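Side-chain contacts in high choriolytic enzyme 1 (Oryzias latipes, PDB 3VTG), which breaks down the inner layer of the fish egg envelope at hatching, as a zinc metalloprotease of the astacin family: residues 121-124 with 125-128; 161-164 with 165-168. All coordinates share one frame; numbering follows the deposited sequence.

Contact 1: residues 121-124 with 125-128; sequences RINW and ENII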
ATOM      1  N   ARG A 121      11.297  -5.609 -16.173  1.00  9.28           N
ATOM      2  CA  ARG A 121      12.589  -6.221 -15.923  1.00  9.49           C
ATOM      3  C   ARG A 121      13.171  -5.575 -14.669  1.00  9.27           C
ATOM      4  O   ARG A 121      13.177  -4.349 -14.538  1.00  9.07           O
ATOM      5  CB  ARG A 121      13.516  -6.011 -17.122  1.00 10.14           C
ATOM      6  CG  ARG A 121      14.950  -6.453 -16.891  1.00 10.86           C
ATOM      7  CD  ARG A 121      15.807  -6.295 -18.137  1.00 11.70           C
ATOM      8  NE  ARG A 121      15.884  -4.918 -18.639  1.00 12.46           N
ATOM      9  CZ  ARG A 121      15.473  -4.530 -19.847  1.00 12.88           C
ATOM     10  NH1 ARG A 121      14.940  -5.408 -20.688  1.00 13.61           N
ATOM     11  NH2 ARG A 121      15.594  -3.263 -20.222  1.00 13.51           N
ATOM     12  N   ILE A 122      13.624  -6.405 -13.736  1.00  9.09           N
ATOM     13  CA  ILE A 122      14.322  -5.917 -12.552  1.00  9.00           C
ATOM     14  C   ILE A 122      15.813  -5.889 -12.872  1.00  9.01           C
ATOM     15  O   ILE A 122      16.415  -6.930 -13.162  1.00  9.20           O
ATOM     16  CB  ILE A 122      14.051  -6.796 -11.305  1.00  8.92           C
ATOM     17  CG1 ILE A 122      12.542  -6.998 -11.069  1.00  8.93           C
ATOM     18  CG2 ILE A 122      14.738  -6.215 -10.075  1.00  8.90           C
ATOM     19  CD1 ILE A 122      11.720  -5.730 -10.907  1.00  8.93           C
ATOM     20  N   ASN A 123      16.398  -4.695 -12.836  1.00  9.00           N
ATOM     21  CA  ASN A 123      17.819  -4.537 -13.132  1.00  9.11           C
ATOM     22  C   ASN A 123      18.641  -4.619 -11.849  1.00  9.16           C
ATOM     23  O   ASN A 123      19.040  -3.598 -11.271  1.00  9.06           O
ATOM     24  CB  ASN A 123      18.073  -3.235 -13.891  1.00  8.94           C
ATOM     25  CG  ASN A 123      17.149  -3.067 -15.087  1.00  8.93           C
ATOM     26  OD1 ASN A 123      17.052  -3.945 -15.949  1.00  9.05           O
ATOM     27  ND2 ASN A 123      16.461  -1.937 -15.142  1.00  8.89           N
ATOM     28  N   TRP A 124      18.880  -5.856 -11.417  1.00  9.34           N
ATOM     29  CA  TRP A 124      19.519  -6.153 -10.138  1.00  9.66           C
ATOM     30  C   TRP A 124      20.819  -5.436  -9.907  1.00 10.01           C
ATOM     31  O   TRP A 124      21.058  -4.936  -8.812  1.00 10.06           O
ATOM     32  CB  TRP A 124      19.701  -7.660  -9.978  1.00  9.65           C
ATOM     33  CG  TRP A 124      18.394  -8.413 -10.017  1.00  9.52           C
ATOM     34  CD1 TRP A 124      17.863  -9.141 -11.079  1.00  9.52           C
ATOM     35  CD2 TRP A 124      17.396  -8.524  -8.942  1.00  9.48           C
ATOM     36  NE1 TRP A 124      16.647  -9.683 -10.743  1.00  9.54           N
ATOM     37  CE2 TRP A 124      16.306  -9.349  -9.478  1.00  9.45           C
ATOM     38  CE3 TRP A 124      17.300  -8.040  -7.641  1.00  9.48           C
ATOM     39  CZ2 TRP A 124      15.185  -9.666  -8.722  1.00  9.51           C
ATOM     40  CZ3 TRP A 124      16.164  -8.364  -6.891  1.00  9.51           C
ATOM     41  CH2 TRP A 124      15.133  -9.156  -7.422  1.00  9.56           C
ATOM     42  N   GLU A 125      21.658  -5.353 -10.940  1.00 10.47           N
ATOM     43  CA  GLU A 125      22.962  -4.695 -10.826  1.00 10.99           C
ATOM     44  C   GLU A 125      22.861  -3.189 -10.537  1.00 10.59           C
ATOM     45  O   GLU A 125      23.829  -2.577 -10.087  1.00 10.98           O
ATOM     46  CB  GLU A 125      23.825  -4.961 -12.070  1.00 12.24           C
ATOM     47  CG  GLU A 125      23.360  -4.271 -13.347  1.00 13.87           C
ATOM     48  CD  GLU A 125      24.155  -4.680 -14.579  1.00 14.92           C
ATOM     49  OE1 GLU A 125      25.165  -5.406 -14.444  1.00 16.16           O
ATOM     50  OE2 GLU A 125      23.768  -4.267 -15.695  1.00 16.35           O
ATOM     51  N   ASN A 126      21.686  -2.609 -10.782  1.00  9.90           N
ATOM     52  CA  ASN A 126      21.452  -1.179 -10.555  1.00  9.49           C
ATOM     53  C   ASN A 126      20.866  -0.845  -9.187  1.00  9.22           C
ATOM     54  O   ASN A 126      20.656   0.328  -8.872  1.00  9.17           O
ATOM     55  CB  ASN A 126      20.525  -0.608 -11.631  1.00  9.34           C
ATOM     56  CG  ASN A 126      21.176  -0.542 -12.993  1.00  9.34           C
ATOM     57  OD1 ASN A 126      22.390  -0.691 -13.126  1.00  9.46           O
ATOM     58  ND2 ASN A 126      20.366  -0.307 -14.017  1.00  9.07           N
ATOM     59  N   ILE A 127      20.606  -1.871  -8.383  1.00  8.96           N
ATOM     60  CA  ILE A 127      19.883  -1.701  -7.125  1.00  8.80           C
ATOM     61  C   ILE A 127      20.818  -1.733  -5.920  1.00  8.78           C
ATOM     62  O   ILE A 127      21.715  -2.572  -5.841  1.00  8.87           O
ATOM     63  CB  ILE A 127      18.769  -2.767  -6.976  1.00  8.69           C
ATOM     64  CG1 ILE A 127      17.815  -2.690  -8.173  1.00  8.69           C
ATOM     65  CG2 ILE A 127      18.010  -2.591  -5.665  1.00  8.74           C
ATOM     66  CD1 ILE A 127      16.782  -3.795  -8.238  1.00  8.77           C
ATOM     67  N   ILE A 128      20.608  -0.802  -4.992  1.00  8.69           N
ATOM     68  CA  ILE A 128      21.318  -0.802  -3.717  1.00  8.62           C
ATOM     69  C   ILE A 128      21.173  -2.200  -3.105  1.00  8.59           C
ATOM     70  O   ILE A 128      20.049  -2.645  -2.859  1.00  8.40           O
ATOM     71  CB  ILE A 128      20.756   0.282  -2.769  1.00  8.69           C
ATOM     72  CG1 ILE A 128      20.997   1.682  -3.354  1.00  8.82           C
ATOM     73  CG2 ILE A 128      21.378   0.159  -1.382  1.00  8.76           C
ATOM     74  CD1 ILE A 128      20.196   2.786  -2.693  1.00  9.04           C
TER
HETATM   75  O   HOH W   1      21.205  -5.394  -5.996  1.00 17.66           O
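Ile122, Asn123 and Trp124 meet Asn126 and Ile127 in a local turn contact, where strand 120-122 runs out into a short 3-10 segment through Trp124-Asn126. Two i to i+3 backbone bonds wind the turn. Asn126 N donates to Asn123 O over 2.9 Å, and Ile127 N donates to Trp124 O over 3.1 Å, nearly straight at 162°. A water, 2.9 Å from Trp124 O, also donates to Ile127 O, so the tryptophan carbonyl accepts two bonds.

On the apolar side the tip of Ile127 does the touching. With CG1 beside the backbone N and CD1 anti to CA (chi2 173°), the extended chain reaches back over the turn: CG1 lies 3.5 Å from Asn123 O, and CD1 comes to 3.7 Å from the CG2 methyl of Ile122. The two isoleucines cross obliquely. That same Ile122 methyl sits over the centre of one face of the Trp124 ring, 3.5 Å above its plane, while Ile127 CD1 approaches the indole more loosely. Shortening Ile127 to an alanine would remove CG1 and CD1, and would probably leave the Ile122 methyl without this neighbour and a gap beside the indole.

On the polar side Asn126 ND2 passes alongside Asn123 CB, and both amide nitrogens go on to donate to Asp167 O, that of Asn123 also to Thr170 OG1. Asn123 OD1 meanwhile takes Arg121 NE, in its carbonyl plane and at the guanidinium edge, which would help fix the flip of the amide. Ile127 packs beyond the turn on Phe135 and Ser168, Ile122 on Ile169, and strand 120-122 pairs antiparallel with strand 169-171.

Contact 2: residues 161-164 with 165-168; sequences SIAY and GRDS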
ATOM      1  N   SER A 161      17.787   3.013  -6.730  1.00  9.21           N
ATOM      2  CA  SER A 161      18.868   3.029  -7.713  1.00  9.59           C
ATOM      3  C   SER A 161      20.181   3.447  -7.060  1.00  9.74           C
ATOM      4  O   SER A 161      20.212   4.380  -6.258  1.00  9.94           O
ATOM      5  CB  SER A 161      18.546   3.978  -8.874  1.00  9.74           C
ATOM      6  OG  SER A 161      17.615   3.412  -9.780  1.00 10.13           O
ATOM      7  N   ILE A 162      21.260   2.753  -7.412  1.00 10.02           N
ATOM      8  CA  ILE A 162      22.597   3.096  -6.924  1.00 10.41           C
ATOM      9  C   ILE A 162      23.056   4.459  -7.454  1.00 10.50           C
ATOM     10  O   ILE A 162      23.710   5.213  -6.741  1.00 10.70           O
ATOM     11  CB  ILE A 162      23.643   2.021  -7.301  1.00 10.62           C
ATOM     12  CG1 ILE A 162      23.304   0.676  -6.652  1.00 10.81           C
ATOM     13  CG2 ILE A 162      25.045   2.453  -6.889  1.00 10.95           C
ATOM     14  CD1 ILE A 162      23.985  -0.506  -7.311  1.00 11.28           C
ATOM     15  N   ALA A 163      22.718   4.766  -8.704  1.00 10.55           N
ATOM     16  CA  ALA A 163      23.189   5.993  -9.350  1.00 10.93           C
ATOM     17  C   ALA A 163      22.170   6.498 -10.362  1.00 11.13           C
ATOM     18  O   ALA A 163      21.370   5.715 -10.888  1.00 10.77           O
ATOM     19  CB  ALA A 163      24.533   5.754 -10.021  1.00 10.92           C
ATOM     20  N   TYR A 164      22.202   7.803 -10.628  1.00 11.49           N
ATOM     21  CA  TYR A 164      21.299   8.428 -11.589  1.00 12.10           C
ATOM     22  C   TYR A 164      21.408   7.788 -12.970  1.00 12.14           C
ATOM     23  O   TYR A 164      22.500   7.467 -13.433  1.00 11.99           O
ATOM     24  CB  TYR A 164      21.566   9.934 -11.690  1.00 12.77           C
ATOM     25  CG  TYR A 164      20.643  10.634 -12.664  1.00 13.32           C
ATOM     26  CD1 TYR A 164      19.367  11.044 -12.268  1.00 13.67           C
ATOM     27  CD2 TYR A 164      21.030  10.865 -13.986  1.00 13.63           C
ATOM     28  CE1 TYR A 164      18.508  11.673 -13.158  1.00 14.14           C
ATOM     29  CE2 TYR A 164      20.176  11.493 -14.884  1.00 14.00           C
ATOM     30  CZ  TYR A 164      18.921  11.894 -14.463  1.00 14.27           C
ATOM     31  OH  TYR A 164      18.070  12.519 -15.347  1.00 15.19           O
ATOM     32  N   GLY A 165      20.259   7.599 -13.612  1.00 12.35           N
ATOM     33  CA  GLY A 165      20.218   7.119 -14.989  1.00 12.53           C
ATOM     34  C   GLY A 165      20.311   5.615 -15.141  1.00 12.57           C
ATOM     35  O   GLY A 165      20.170   5.091 -16.246  1.00 13.08           O
ATOM     36  N   ARG A 166      20.553   4.914 -14.037  1.00 12.29           N
ATOM     37  CA  ARG A 166      20.574   3.459 -14.058  1.00 12.09           C
ATOM     38  C   ARG A 166      19.425   2.907 -13.224  1.00 11.48           C
ATOM     39  O   ARG A 166      19.510   2.752 -12.002  1.00 11.48           O
ATOM     40  CB  ARG A 166      21.953   2.919 -13.686  1.00 12.75           C
ATOM     41  CG  ARG A 166      22.902   2.950 -14.879  1.00 13.41           C
ATOM     42  CD  ARG A 166      24.363   2.988 -14.472  1.00 13.75           C
ATOM     43  NE  ARG A 166      24.787   4.311 -14.018  1.00 13.98           N
ATOM     44  CZ  ARG A 166      25.976   4.568 -13.480  1.00 13.87           C
ATOM     45  NH1 ARG A 166      26.276   5.800 -13.089  1.00 13.86           N
ATOM     46  NH2 ARG A 166      26.862   3.594 -13.320  1.00 14.05           N
ATOM     47  N   ASP A 167      18.335   2.638 -13.934  1.00 10.72           N
ATOM     48  CA  ASP A 167      17.046   2.324 -13.342  1.00 10.36           C
ATOM     49  C   ASP A 167      16.998   0.942 -12.701  1.00  9.68           C
ATOM     50  O   ASP A 167      17.586  -0.015 -13.205  1.00  9.33           O
ATOM     51  CB  ASP A 167      15.951   2.429 -14.409  1.00 10.74           C
ATOM     52  CG  ASP A 167      15.792   3.841 -14.961  1.00 11.21           C
ATOM     53  OD1 ASP A 167      16.217   4.814 -14.306  1.00 11.77           O
ATOM     54  OD2 ASP A 167      15.225   3.976 -16.060  1.00 11.66           O
ATOM     55  N   SER A 168      16.282   0.847 -11.585  1.00  9.20           N
ATOM     56  CA  SER A 168      16.061  -0.437 -10.932  1.00  8.94           C
ATOM     57  C   SER A 168      15.011  -1.274 -11.663  1.00  8.70           C
ATOM     58  O   SER A 168      15.079  -2.503 -11.647  1.00  8.65           O
ATOM     59  CB  SER A 168      15.643  -0.234  -9.478  1.00  8.97           C
ATOM     60  OG  SER A 168      14.461   0.538  -9.389  1.00  9.09           O
TER
HETATM   61  O   HOH W   2      17.695   5.410 -11.982  1.00 17.35           O
HETATM   62  O   HOH W   3      21.802   2.562 -10.342  1.00 13.97           O
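Ser161 OG comes to 3.0 Å from Arg166 O inside a surface loop just before strand 169-171, whose far end is a type II beta turn from Ala163 to Arg166. The turn carries one weak backbone bond, Arg166 N to Ala163 O at 3.4 Å, and Gly165 takes its third position with a positive phi of 84°, where a CB would clash with Tyr164 O.

From Arg166 CB, 4.0 Å from Ala163 O, the side chain folds back along the outside of the turn. The bend at CG-CD (chi3 -77°) brings NE to 3.9 Å from Tyr164 O, which lies at the guanidinium edge. CZ and NH1 then lie under Ala163, whose CB rests over one guanidinium face, 3.5 Å from NH1.

Toward the neck, where Ser161 and Ser168 draw together, a water donates both to Ser161 OG and to Asp167 OD1, 2.8 Å away from the latter. A second water accepts from Ala163 N and lies 2.8 Å from Arg166 O, to which it probably donates, bridging the two arms inside the loop. Within this loop the arginine thus makes apolar and long polar approaches without a salt bridge, and water carries much of the polar linkage between the arms.

How the contacts relate
Contact 1 opens on the last residues of strand 120-122 and is complete by residue 128. The chain then makes a long excursion before returning as 161-168, where contact 2 closes its own loop; the two follow in series, neither nested nor crossed. They nevertheless lie side by side, centres about 8 Å apart. Asn126 O probably accepts from Ile162 N at 2.9 Å, and Asn123 N probably donates to Ser168 O at 2.8 Å, so the turn of contact 1 spans both arms of the second loop. The latter bond continues the pairing of strand 120-122 with strand 169-171, joining the start and end of the excursion at one edge of the astacin domain.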